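PDB 5GXX: glucanase from Clostridium thermocellum, which probably hydrolyses internal beta-1,4-glucosidic bonds of cellulose as a family 9 endoglucanase of the cellulosome. Local coordinates for residues N6-L11 with R424-Y429; Q12-F17 with G417-L422; Y349-G354 with Y385-G390. The protein carries 1 engineered substitution. All blocks are in the same frame, centred on the assembly; numbering follows the deposited sequence.

Interaction 1. Residues N6-L11 with R424-Y429; sequences NYAEAL and RLTAEY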
ATOM      1  N   ASN A   6     -19.623  -3.167  51.691  1.00 18.58           N
ATOM      2  CA  ASN A   6     -18.509  -2.467  52.310  1.00 17.18           C
ATOM      3  C   ASN A   6     -18.347  -1.119  51.615  1.00 15.38           C
ATOM      4  O   ASN A   6     -17.609  -1.009  50.641  1.00 16.90           O
ATOM      5  CB  ASN A   6     -17.222  -3.289  52.228  1.00 17.87           C
ATOM      6  CG  ASN A   6     -16.084  -2.655  53.010  1.00 16.59           C
ATOM      7  OD1 ASN A   6     -16.141  -1.487  53.405  1.00 19.93           O
ATOM      8  ND2 ASN A   6     -15.034  -3.436  53.230  1.00 20.08           N
ATOM      9  N   TYR A   7     -19.094  -0.133  52.098  1.00 15.18           N
ATOM     10  CA  TYR A   7     -19.088   1.216  51.535  1.00 13.34           C
ATOM     11  C   TYR A   7     -17.730   1.890  51.662  1.00 14.46           C
ATOM     12  O   TYR A   7     -17.370   2.680  50.794  1.00 13.74           O
ATOM     13  CB  TYR A   7     -20.170   2.113  52.148  1.00 13.27           C
ATOM     14  CG  TYR A   7     -21.571   1.559  51.983  1.00 13.54           C
ATOM     15  CD1 TYR A   7     -22.190   1.530  50.731  1.00 11.36           C
ATOM     16  CD2 TYR A   7     -22.283   1.092  53.089  1.00 13.52           C
ATOM     17  CE1 TYR A   7     -23.480   1.030  50.594  1.00 12.79           C
ATOM     18  CE2 TYR A   7     -23.574   0.583  52.958  1.00 13.79           C
ATOM     19  CZ  TYR A   7     -24.153   0.539  51.712  1.00 12.44           C
ATOM     20  OH  TYR A   7     -25.436   0.048  51.603  1.00 14.09           O
ATOM     21  N   ALA A   8     -16.965   1.557  52.704  1.00 14.60           N
ATOM     22  CA  ALA A   8     -15.609   2.092  52.841  1.00 14.51           C
ATOM     23  C   ALA A   8     -14.698   1.635  51.708  1.00 13.82           C
ATOM     24  O   ALA A   8     -13.913   2.422  51.190  1.00 14.04           O
ATOM     25  CB  ALA A   8     -14.988   1.716  54.192  1.00 15.58           C
ATOM     26  N   GLU A   9     -14.795   0.359  51.340  1.00 14.57           N
ATOM     27  CA  GLU A   9     -14.002  -0.162  50.217  1.00 14.29           C
ATOM     28  C   GLU A   9     -14.478   0.449  48.902  1.00 13.94           C
ATOM     29  O   GLU A   9     -13.666   0.826  48.060  1.00 13.61           O
ATOM     30  CB  GLU A   9     -14.049  -1.690  50.131  1.00 15.96           C
ATOM     31  CG  GLU A   9     -13.184  -2.261  49.006  1.00 19.39           C
ATOM     32  CD  GLU A   9     -13.421  -3.742  48.807  1.00 25.11           C
ATOM     33  OE1 GLU A   9     -13.609  -4.445  49.825  1.00 30.15           O
ATOM     34  OE2 GLU A   9     -13.414  -4.211  47.650  1.00 18.89           O
ATOM     35  N   ALA A  10     -15.792   0.553  48.719  1.00 12.88           N
ATOM     36  CA  ALA A  10     -16.320   1.246  47.538  1.00 12.75           C
ATOM     37  C   ALA A  10     -15.787   2.677  47.433  1.00 13.38           C
ATOM     38  O   ALA A  10     -15.365   3.140  46.365  1.00 12.21           O
ATOM     39  CB  ALA A  10     -17.827   1.250  47.587  1.00 12.08           C
ATOM     40  N   LEU A  11     -15.809   3.394  48.549  1.00 13.21           N
ATOM     41  CA  LEU A  11     -15.276   4.752  48.588  1.00 12.33           C
ATOM     42  C   LEU A  11     -13.799   4.833  48.248  1.00 12.80           C
ATOM     43  O   LEU A  11     -13.395   5.699  47.443  1.00 13.34           O
ATOM     44  CB  LEU A  11     -15.516   5.353  49.974  1.00 12.40           C
ATOM     45  CG  LEU A  11     -14.949   6.756  50.190  1.00 12.95           C
ATOM     46  CD1 LEU A  11     -15.629   7.740  49.240  1.00 14.35           C
ATOM     47  CD2 LEU A  11     -15.138   7.172  51.659  1.00 13.35           C
ATOM     48  N   ARG A 424     -21.435   9.408  52.737  1.00 13.65           N
ATOM     49  CA  ARG A 424     -22.561   9.334  53.664  1.00 14.10           C
ATOM     50  C   ARG A 424     -22.768   7.917  54.198  1.00 14.43           C
ATOM     51  O   ARG A 424     -22.998   7.714  55.400  1.00 14.51           O
ATOM     52  CB  ARG A 424     -23.838   9.825  52.971  1.00 14.05           C
ATOM     53  CG  ARG A 424     -25.103   9.736  53.822  1.00 14.13           C
ATOM     54  CD  ARG A 424     -24.935  10.438  55.173  1.00 15.09           C
ATOM     55  NE  ARG A 424     -26.211  10.424  55.880  1.00 15.58           N
ATOM     56  CZ  ARG A 424     -26.716   9.340  56.476  1.00 16.40           C
ATOM     57  NH1 ARG A 424     -26.055   8.183  56.499  1.00 18.51           N
ATOM     58  NH2 ARG A 424     -27.904   9.416  57.065  1.00 19.93           N
ATOM     59  N   LEU A 425     -22.682   6.922  53.316  1.00 13.23           N
ATOM     60  CA  LEU A 425     -22.981   5.560  53.741  1.00 14.68           C
ATOM     61  C   LEU A 425     -21.879   4.961  54.608  1.00 15.86           C
ATOM     62  O   LEU A 425     -22.166   4.247  55.576  1.00 15.98           O
ATOM     63  CB  LEU A 425     -23.324   4.690  52.533  1.00 13.26           C
ATOM     64  CG  LEU A 425     -24.753   4.959  52.052  1.00 11.54           C
ATOM     65  CD1 LEU A 425     -24.913   4.578  50.582  1.00 12.08           C
ATOM     66  CD2 LEU A 425     -25.800   4.265  52.939  1.00 13.18           C
ATOM     67  N   THR A 426     -20.621   5.253  54.298  1.00 15.44           N
ATOM     68  CA  THR A 426     -19.551   4.726  55.140  1.00 18.07           C
ATOM     69  C   THR A 426     -19.545   5.448  56.482  1.00 18.98           C
ATOM     70  O   THR A 426     -19.259   4.826  57.511  1.00 19.58           O
ATOM     71  CB  THR A 426     -18.168   4.733  54.465  1.00 18.83           C
ATOM     72  OG1 THR A 426     -17.262   3.934  55.236  1.00 22.12           O
ATOM     73  CG2 THR A 426     -17.612   6.135  54.357  1.00 18.34           C
ATOM     74  N   ALA A 427     -19.903   6.728  56.489  1.00 16.70           N
ATOM     75  CA  ALA A 427     -20.041   7.445  57.752  1.00 18.64           C
ATOM     76  C   ALA A 427     -20.997   6.705  58.674  1.00 19.14           C
ATOM     77  O   ALA A 427     -20.727   6.543  59.872  1.00 20.16           O
ATOM     78  CB  ALA A 427     -20.547   8.862  57.498  1.00 17.45           C
ATOM     79  N   GLU A 428     -22.106   6.228  58.129  1.00 18.99           N
ATOM     80  CA  GLU A 428     -23.085   5.540  58.965  1.00 19.22           C
ATOM     81  C   GLU A 428     -22.693   4.096  59.285  1.00 20.90           C
ATOM     82  O   GLU A 428     -22.813   3.650  60.436  1.00 21.33           O
ATOM     83  CB  GLU A 428     -24.443   5.565  58.273  1.00 18.20           C
ATOM     84  CG  GLU A 428     -25.505   4.733  58.986  1.00 16.84           C
ATOM     85  CD  GLU A 428     -26.902   4.977  58.457  1.00 19.98           C
ATOM     86  OE1 GLU A 428     -27.052   5.599  57.395  1.00 17.57           O
ATOM     87  OE2 GLU A 428     -27.877   4.519  59.082  1.00 22.32           O
ATOM     88  N   TYR A 429     -22.230   3.361  58.283  1.00 20.76           N
ATOM     89  CA  TYR A 429     -22.081   1.917  58.444  1.00 21.05           C
ATOM     90  C   TYR A 429     -20.657   1.476  58.722  1.00 23.34           C
ATOM     91  O   TYR A 429     -20.425   0.319  59.066  1.00 25.53           O
ATOM     92  CB  TYR A 429     -22.650   1.181  57.235  1.00 20.53           C
ATOM     93  CG  TYR A 429     -24.142   1.373  57.116  1.00 21.21           C
ATOM     94  CD1 TYR A 429     -25.014   0.708  57.974  1.00 24.73           C
ATOM     95  CD2 TYR A 429     -24.691   2.258  56.189  1.00 20.25           C
ATOM     96  CE1 TYR A 429     -26.384   0.891  57.877  1.00 20.85           C
ATOM     97  CE2 TYR A 429     -26.063   2.435  56.073  1.00 20.46           C
ATOM     98  CZ  TYR A 429     -26.911   1.748  56.924  1.00 21.64           C
ATOM     99  OH  TYR A 429     -28.278   1.932  56.839  1.00 23.81           O
TER
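Tyr7, Thr426 and Leu425 carry most of this contact, in which the first turn of helix 7-20 lies against the last turns of helix 412-429, the two running roughly antiparallel. The chain comes closest at Tyr7 and Thr426, whose CA atoms are 5.1 Å apart. Leu425 CB sits over one face of the Tyr7 ring, 3.7 Å from its centroid and 15° off the ring normal, a CH-pi contact, while Leu425 CD1 touches Tyr7 CE1. CG of Tyr7, anti to the carbonyl carbon (chi1 -58°), lays the ring against helix 412-429. It lies beside the Tyr429 ring, planes at 40°, with Tyr7 CE2 3.8 Å from Tyr429 CD2. Thr426 divides its two branches. Its OG1 touches Ala8 CB at 3.3 Å but is hydrogen-bonded to Gly430 O, just past the end of its helix, whereas its methyl CG2 meets Leu11 CD2 at 3.8 Å.

The polar ends find partners away from the interface: Tyr7 OH bonds to Asp337 and Tyr429 OH to Tyr329, both on helix 322-340. No hydrogen bond or salt bridge joins the two segments, so their direct cohesion comes from apolar and CH-pi contacts, while polar bonds tie the tyrosine hydroxyls to a third helix.

Interaction 2. Residues Q12-F17 with G417-L422; sequences QKAIYF and GFVGAL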
ATOM      1  N   GLN A  12     -13.019   3.951  48.867  1.00 12.11           N
ATOM      2  CA  GLN A  12     -11.588   3.822  48.629  1.00 12.14           C
ATOM      3  C   GLN A  12     -11.297   3.655  47.140  1.00 12.07           C
ATOM      4  O   GLN A  12     -10.434   4.338  46.582  1.00 12.49           O
ATOM      5  CB  GLN A  12     -11.056   2.631  49.443  1.00 13.17           C
ATOM      6  CG  GLN A  12      -9.613   2.217  49.176  1.00 14.93           C
ATOM      7  CD  GLN A  12      -9.275   0.910  49.876  1.00 17.63           C
ATOM      8  OE1 GLN A  12     -10.108  -0.006  49.932  1.00 17.95           O
ATOM      9  NE2 GLN A  12      -8.056   0.815  50.414  1.00 17.87           N
ATOM     10  N   LYS A  13     -12.054   2.781  46.484  1.00 12.48           N
ATOM     11  CA  LYS A  13     -11.861   2.539  45.064  1.00 12.50           C
ATOM     12  C   LYS A  13     -12.352   3.702  44.214  1.00 11.64           C
ATOM     13  O   LYS A  13     -11.676   4.094  43.261  1.00 12.46           O
ATOM     14  CB  LYS A  13     -12.476   1.192  44.660  1.00 11.91           C
ATOM     15  CG  LYS A  13     -11.653   0.061  45.252  1.00 11.34           C
ATOM     16  CD  LYS A  13     -12.283  -1.313  45.058  1.00 12.10           C
ATOM     17  CE  LYS A  13     -11.295  -2.365  45.578  1.00 14.75           C
ATOM     18  NZ  LYS A  13     -11.820  -3.745  45.398  1.00 15.22           N
ATOM     19  N   ALA A  14     -13.507   4.248  44.580  1.00 11.61           N
ATOM     20  CA  ALA A  14     -14.116   5.349  43.839  1.00 10.74           C
ATOM     21  C   ALA A  14     -13.239   6.600  43.805  1.00 11.18           C
ATOM     22  O   ALA A  14     -13.240   7.318  42.806  1.00 13.82           O
ATOM     23  CB  ALA A  14     -15.538   5.650  44.348  1.00 12.32           C
ATOM     24  N   ILE A  15     -12.437   6.794  44.852  1.00 11.13           N
ATOM     25  CA  ILE A  15     -11.465   7.884  44.890  1.00 11.97           C
ATOM     26  C   ILE A  15     -10.245   7.605  44.022  1.00 11.74           C
ATOM     27  O   ILE A  15      -9.770   8.496  43.300  1.00 13.22           O
ATOM     28  CB  ILE A  15     -11.028   8.160  46.345  1.00 10.95           C
ATOM     29  CG1 ILE A  15     -12.237   8.618  47.164  1.00 11.78           C
ATOM     30  CG2 ILE A  15      -9.921   9.234  46.396  1.00 12.61           C
ATOM     31  CD1 ILE A  15     -11.993   8.503  48.675  1.00 12.21           C
ATOM     32  N   TYR A  16      -9.750   6.373  44.134  1.00 11.43           N
ATOM     33  CA  TYR A  16      -8.585   5.897  43.376  1.00 10.80           C
ATOM     34  C   TYR A  16      -8.817   6.071  41.887  1.00 10.97           C
ATOM     35  O   TYR A  16      -7.870   6.351  41.151  1.00 12.13           O
ATOM     36  CB  TYR A  16      -8.304   4.426  43.734  1.00 12.02           C
ATOM     37  CG  TYR A  16      -7.246   3.721  42.915  1.00 11.66           C
ATOM     38  CD1 TYR A  16      -7.574   3.033  41.734  1.00 11.33           C
ATOM     39  CD2 TYR A  16      -5.912   3.715  43.325  1.00 10.09           C
ATOM     40  CE1 TYR A  16      -6.622   2.351  41.009  1.00 12.11           C
ATOM     41  CE2 TYR A  16      -4.933   2.998  42.616  1.00 11.32           C
ATOM     42  CZ  TYR A  16      -5.306   2.333  41.462  1.00 12.45           C
ATOM     43  OH  TYR A  16      -4.382   1.644  40.729  1.00 14.54           O
ATOM     44  N   PHE A  17     -10.065   5.905  41.439  1.00 11.47           N
ATOM     45  CA  PHE A  17     -10.391   6.210  40.044  1.00 11.34           C
ATOM     46  C   PHE A  17      -9.780   7.530  39.568  1.00 10.97           C
ATOM     47  O   PHE A  17      -9.198   7.569  38.475  1.00 10.50           O
ATOM     48  CB  PHE A  17     -11.913   6.167  39.825  1.00  9.74           C
ATOM     49  CG  PHE A  17     -12.342   6.723  38.489  1.00 11.59           C
ATOM     50  CD1 PHE A  17     -12.184   6.001  37.312  1.00 11.45           C
ATOM     51  CD2 PHE A  17     -12.907   7.983  38.421  1.00 10.47           C
ATOM     52  CE1 PHE A  17     -12.587   6.513  36.075  1.00 12.31           C
ATOM     53  CE2 PHE A  17     -13.364   8.506  37.190  1.00 15.20           C
ATOM     54  CZ  PHE A  17     -13.182   7.783  36.009  1.00  9.28           C
ATOM     55  N   GLY A 417     -20.639  12.643  42.253  1.00 11.59           N
ATOM     56  CA  GLY A 417     -21.714  12.575  43.249  1.00 10.82           C
ATOM     57  C   GLY A 417     -21.682  11.237  43.978  1.00 11.32           C
ATOM     58  O   GLY A 417     -21.989  11.150  45.173  1.00 10.81           O
ATOM     59  N   PHE A 418     -21.332  10.179  43.251  1.00 11.29           N
ATOM     60  CA  PHE A 418     -21.173   8.825  43.814  1.00 10.52           C
ATOM     61  C   PHE A 418     -20.232   8.765  45.015  1.00 11.27           C
ATOM     62  O   PHE A 418     -20.558   8.185  46.053  1.00 12.06           O
ATOM     63  CB  PHE A 418     -20.753   7.905  42.666  1.00 10.10           C
ATOM     64  CG  PHE A 418     -20.586   6.449  43.016  1.00 12.12           C
ATOM     65  CD1 PHE A 418     -21.625   5.737  43.605  1.00 11.68           C
ATOM     66  CD2 PHE A 418     -19.427   5.783  42.629  1.00 11.55           C
ATOM     67  CE1 PHE A 418     -21.489   4.386  43.840  1.00 12.54           C
ATOM     68  CE2 PHE A 418     -19.293   4.428  42.864  1.00 13.19           C
ATOM     69  CZ  PHE A 418     -20.316   3.749  43.482  1.00 10.98           C
ATOM     70  N   VAL A 419     -19.045   9.343  44.885  1.00 10.92           N
ATOM     71  CA  VAL A 419     -18.196   9.595  46.044  1.00 10.83           C
ATOM     72  C   VAL A 419     -18.913  10.246  47.225  1.00 11.33           C
ATOM     73  O   VAL A 419     -18.771   9.769  48.351  1.00 11.95           O
ATOM     74  CB  VAL A 419     -16.928  10.386  45.641  1.00  9.44           C
ATOM     75  CG1 VAL A 419     -16.187  10.879  46.892  1.00 11.28           C
ATOM     76  CG2 VAL A 419     -16.026   9.502  44.790  1.00 13.23           C
ATOM     77  N   GLY A 420     -19.689  11.306  47.010  1.00 10.80           N
ATOM     78  CA  GLY A 420     -20.385  11.970  48.115  1.00 11.70           C
ATOM     79  C   GLY A 420     -21.374  11.037  48.794  1.00 11.07           C
ATOM     80  O   GLY A 420     -21.446  10.944  50.024  1.00 12.91           O
ATOM     81  N   ALA A 421     -22.149  10.303  48.006  1.00 11.69           N
ATOM     82  CA  ALA A 421     -23.060   9.305  48.573  1.00 10.96           C
ATOM     83  C   ALA A 421     -22.385   8.155  49.326  1.00 11.85           C
ATOM     84  O   ALA A 421     -22.875   7.726  50.382  1.00 12.15           O
ATOM     85  CB  ALA A 421     -23.985   8.813  47.474  1.00 11.90           C
ATOM     86  N   LEU A 422     -21.248   7.672  48.825  1.00 11.38           N
ATOM     87  CA  LEU A 422     -20.478   6.661  49.553  1.00 13.40           C
ATOM     88  C   LEU A 422     -19.901   7.230  50.852  1.00 14.61           C
ATOM     89  O   LEU A 422     -19.847   6.531  51.869  1.00 15.92           O
ATOM     90  CB  LEU A 422     -19.367   6.051  48.696  1.00 13.23           C
ATOM     91  CG  LEU A 422     -19.816   5.246  47.477  1.00 12.32           C
ATOM     92  CD1 LEU A 422     -18.634   4.954  46.537  1.00 12.59           C
ATOM     93  CD2 LEU A 422     -20.505   3.948  47.922  1.00 14.34           C
TER
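Helices 7-20 and 412-429 pass each other nearly antiparallel here, with local axes 9.7 Å apart at 155° and the closest backbone approach at Ala14 and Val419, whose CA atoms are 6.3 Å apart. The side-chain contact centres on one methyl group. Ala14 CB points toward helix 412-429 and meets three side chains spread over one turn of it: Val419 CG2 at 3.9 Å, Leu422 CD1 at 3.9 Å, and, more loosely, Phe418 CE2 at 4.2 Å.

Each partner brings a different part of itself. Val419 presents the gamma methyl that lies anti to its carbonyl carbon (chi1 169° for the other branch, CG1), and this CG2 also comes within 4.1 Å of Ala14 O. Leu422 reaches in with the end of one branch, and the same CD1 lies over a face of the Phe418 ring, 3.7 Å above its plane and offset toward the rim. Phe418 and Leu422, one turn apart on the same helix, therefore pack against each other as well as against the alanine. Ile15 borders the contact: its backbone N lies 4.5 Å from Val419 CG2, and its side chain packs on helix 85-101, where Leu88 also touches Val419.

No hydrogen bond crosses between the segments, although Ala14 O accepts one from Asn415 ND2, a little earlier on helix 412-429. Phe418 and Leu422 continue onto Ile336 of helix 322-340. Antiparallel helix pairs build the (alpha/alpha)6 barrel of family 9 glycoside hydrolases; here the pair joins helix 7-20, the first of the chain, to helix 412-429, its last long helix, consistent with closure of the barrel.

Interaction 3. Residues Y349-G354 with Y385-G390; sequences YVVGFG and YGALVG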
ATOM      1  N   TYR A 349     -21.707  -2.608  39.373  1.00 10.36           N
ATOM      2  CA  TYR A 349     -21.438  -1.718  38.233  1.00  9.75           C
ATOM      3  C   TYR A 349     -20.229  -0.816  38.459  1.00 11.35           C
ATOM      4  O   TYR A 349     -20.027   0.156  37.724  1.00 10.44           O
ATOM      5  CB  TYR A 349     -22.699  -0.896  37.931  1.00  9.65           C
ATOM      6  CG  TYR A 349     -23.748  -1.741  37.227  1.00  9.56           C
ATOM      7  CD1 TYR A 349     -23.593  -2.069  35.888  1.00  9.89           C
ATOM      8  CD2 TYR A 349     -24.882  -2.221  37.889  1.00  9.46           C
ATOM      9  CE1 TYR A 349     -24.526  -2.852  35.217  1.00 10.76           C
ATOM     10  CE2 TYR A 349     -25.840  -3.023  37.217  1.00 10.95           C
ATOM     11  CZ  TYR A 349     -25.647  -3.326  35.870  1.00 11.10           C
ATOM     12  OH  TYR A 349     -26.548  -4.098  35.160  1.00 12.41           O
ATOM     13  N   VAL A 350     -19.405  -1.191  39.436  1.00  9.97           N
ATOM     14  CA  VAL A 350     -18.196  -0.449  39.790  1.00 10.31           C
ATOM     15  C   VAL A 350     -17.011  -1.360  39.464  1.00 11.10           C
ATOM     16  O   VAL A 350     -16.864  -2.445  40.047  1.00 12.59           O
ATOM     17  CB  VAL A 350     -18.175  -0.028  41.279  1.00 10.86           C
ATOM     18  CG1 VAL A 350     -16.849   0.654  41.644  1.00 12.24           C
ATOM     19  CG2 VAL A 350     -19.388   0.846  41.634  1.00 10.19           C
ATOM     20  N   VAL A 351     -16.189  -0.932  38.509  1.00 11.41           N
ATOM     21  CA  VAL A 351     -15.018  -1.721  38.102  1.00 10.87           C
ATOM     22  C   VAL A 351     -14.148  -2.071  39.306  1.00 11.64           C
ATOM     23  O   VAL A 351     -13.863  -1.210  40.156  1.00 12.69           O
ATOM     24  CB  VAL A 351     -14.184  -0.938  37.057  1.00 11.16           C
ATOM     25  CG1 VAL A 351     -12.932  -1.719  36.616  1.00 11.14           C
ATOM     26  CG2 VAL A 351     -15.026  -0.595  35.859  1.00 11.79           C
ATOM     27  N   GLY A 352     -13.759  -3.341  39.398  1.00 12.51           N
ATOM     28  CA  GLY A 352     -12.815  -3.756  40.434  1.00 11.77           C
ATOM     29  C   GLY A 352     -13.408  -3.839  41.828  1.00 14.18           C
ATOM     30  O   GLY A 352     -12.663  -3.843  42.808  1.00 16.02           O
ATOM     31  N   PHE A 353     -14.733  -3.884  41.918  1.00 13.44           N
ATOM     32  CA  PHE A 353     -15.420  -3.948  43.200  1.00 14.18           C
ATOM     33  C   PHE A 353     -16.580  -4.923  43.179  1.00 13.50           C
ATOM     34  O   PHE A 353     -17.360  -4.980  42.220  1.00 13.71           O
ATOM     35  CB  PHE A 353     -15.971  -2.578  43.621  1.00 13.76           C
ATOM     36  CG  PHE A 353     -16.825  -2.637  44.865  1.00 14.57           C
ATOM     37  CD1 PHE A 353     -16.251  -2.522  46.128  1.00 14.25           C
ATOM     38  CD2 PHE A 353     -18.204  -2.812  44.762  1.00 13.38           C
ATOM     39  CE1 PHE A 353     -17.062  -2.586  47.278  1.00 13.93           C
ATOM     40  CE2 PHE A 353     -19.011  -2.904  45.899  1.00 15.01           C
ATOM     41  CZ  PHE A 353     -18.437  -2.774  47.165  1.00 14.38           C
ATOM     42  N   GLY A 354     -16.731  -5.653  44.280  1.00 14.52           N
ATOM     43  CA  GLY A 354     -17.945  -6.435  44.480  1.00 14.65           C
ATOM     44  C   GLY A 354     -18.073  -7.652  43.587  1.00 15.70           C
ATOM     45  O   GLY A 354     -17.082  -8.188  43.083  1.00 16.93           O
ATOM     46  N   TYR A 385      -9.960   0.495  38.941  1.00 11.06           N
ATOM     47  CA  TYR A 385     -10.690   0.396  40.199  1.00 10.77           C
ATOM     48  C   TYR A 385     -11.547   1.611  40.456  1.00 10.85           C
ATOM     49  O   TYR A 385     -11.110   2.780  40.343  1.00 10.69           O
ATOM     50  CB  TYR A 385      -9.774   0.239  41.421  1.00  9.94           C
ATOM     51  CG  TYR A 385      -9.120  -1.111  41.569  1.00 12.46           C
ATOM     52  CD1 TYR A 385      -9.840  -2.213  42.045  1.00 12.57           C
ATOM     53  CD2 TYR A 385      -7.771  -1.275  41.268  1.00 14.76           C
ATOM     54  CE1 TYR A 385      -9.227  -3.449  42.199  1.00 14.67           C
ATOM     55  CE2 TYR A 385      -7.154  -2.513  41.428  1.00 13.24           C
ATOM     56  CZ  TYR A 385      -7.884  -3.594  41.887  1.00 13.71           C
ATOM     57  OH  TYR A 385      -7.248  -4.806  42.033  1.00 20.74           O
ATOM     58  N   GLY A 386     -12.772   1.302  40.879  1.00 11.50           N
ATOM     59  CA  GLY A 386     -13.655   2.355  41.348  1.00 11.23           C
ATOM     60  C   GLY A 386     -14.533   3.049  40.327  1.00 11.63           C
ATOM     61  O   GLY A 386     -15.394   3.841  40.701  1.00 11.75           O
ATOM     62  N   ALA A 387     -14.296   2.803  39.042  1.00 11.29           N
ATOM     63  CA  ALA A 387     -15.071   3.479  38.008  1.00 10.25           C
ATOM     64  C   ALA A 387     -16.516   3.006  37.984  1.00 10.79           C
ATOM     65  O   ALA A 387     -16.763   1.820  37.766  1.00 11.97           O
ATOM     66  CB  ALA A 387     -14.424   3.260  36.637  1.00 10.82           C
ATOM     67  N   LEU A 388     -17.438   3.949  38.187  1.00  9.15           N
ATOM     68  CA  LEU A 388     -18.875   3.682  38.001  1.00 10.25           C
ATOM     69  C   LEU A 388     -19.178   3.719  36.508  1.00 10.47           C
ATOM     70  O   LEU A 388     -18.995   4.765  35.883  1.00 11.28           O
ATOM     71  CB  LEU A 388     -19.731   4.704  38.747  1.00 11.25           C
ATOM     72  CG  LEU A 388     -21.255   4.522  38.661  1.00  9.86           C
ATOM     73  CD1 LEU A 388     -21.710   3.260  39.405  1.00 10.97           C
ATOM     74  CD2 LEU A 388     -21.900   5.729  39.294  1.00 11.94           C
ATOM     75  N   VAL A 389     -19.629   2.603  35.939  1.00  9.69           N
ATOM     76  CA  VAL A 389     -19.982   2.615  34.509  1.00 10.69           C
ATOM     77  C   VAL A 389     -21.325   3.317  34.223  1.00  8.41           C
ATOM     78  O   VAL A 389     -22.113   3.590  35.123  1.00  9.26           O
ATOM     79  CB  VAL A 389     -19.874   1.212  33.850  1.00 11.02           C
ATOM     80  CG1 VAL A 389     -18.485   0.613  34.033  1.00 10.69           C
ATOM     81  CG2 VAL A 389     -20.922   0.252  34.402  1.00 11.68           C
ATOM     82  N   GLY A 390     -21.587   3.568  32.946  1.00 10.88           N
ATOM     83  CA  GLY A 390     -22.870   4.132  32.540  1.00  8.99           C
ATOM     84  C   GLY A 390     -24.047   3.346  33.104  1.00  9.64           C
ATOM     85  O   GLY A 390     -24.956   3.914  33.710  1.00 11.79           O
TER
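The Tyr349 and Val389 side chains cross at about a right angle, Val389 CG2 lying at the edge of the tyrosine ring, 3.8 Å from Tyr349 CD1. This methyl occupies the position between the backbone N and the carbonyl carbon of Val389 (chi1 -56° for CG1), where it also comes close to Tyr349 O. Val350 and Leu388 meet more obliquely through CG2 and CD1, while Val350 CG1 rests against the Gly386 peptide, 3.6 Å from Gly386 C. Val351 CG2 lies 3.5 Å from Ala387 O and also touches Ala387 CB and Val389 CG1. At the far end Tyr385 turns the edge of its ring to Gly352; Gly352 O lies 3.3 Å from Tyr385 CD1, in the ring plane. The positive phi of Gly352 favours glycine, and the lack of a beta carbon there lets Tyr385 CD1 close in.

Three backbone hydrogen bonds join the antiparallel segments, which form a single bridge at Val350 and Leu388. Val389 N to Tyr349 O is nearly straight, 174° at the hydrogen, and nearly in line with the Tyr349 carbonyl. Val351 is gripped twice: its N donates to Ala387 O at 2.9 Å, and its O accepts from Gly386 N at 2.8 Å, both donors tilted out of the acceptor's carbonyl plane. A type II turn from Val350 to Phe353 then carries the chain away from its partner.

Both segments are loops, flanked by helices. Asn415 of helix 412-429 bonds to Gly386 O and Leu388 N, Lys13 of helix 7-20 bonds to Gly352 O, and Leu388 packs on helices 301-318 and 322-340, so the paired loops are held between helices 7-20, 412-429, 301-318 and 322-340.

In the fold
Interactions 1 and 2 are successive stations on one helix pair, 7-20 with 412-429, joined by Leu422 and Val419 packing on Leu11. Interaction 2 is wholly buried and purely apolar, whereas interaction 1, at the outer end of the pair, adds a CH-pi contact and an oblique tyrosine pair and reaches the surface at Tyr429. Interaction 3 is also largely buried but joins two loops, and it alone is held by hydrogen bonds between its segments. It abuts both helix contacts: Phe353 lies against Glu9 and Ala10, Phe418 meets Val350, and Lys13 of interaction 2 reaches the loop pair. Side-chain packing thus pairs the helices, while main-chain bonding pairs the loops beside them.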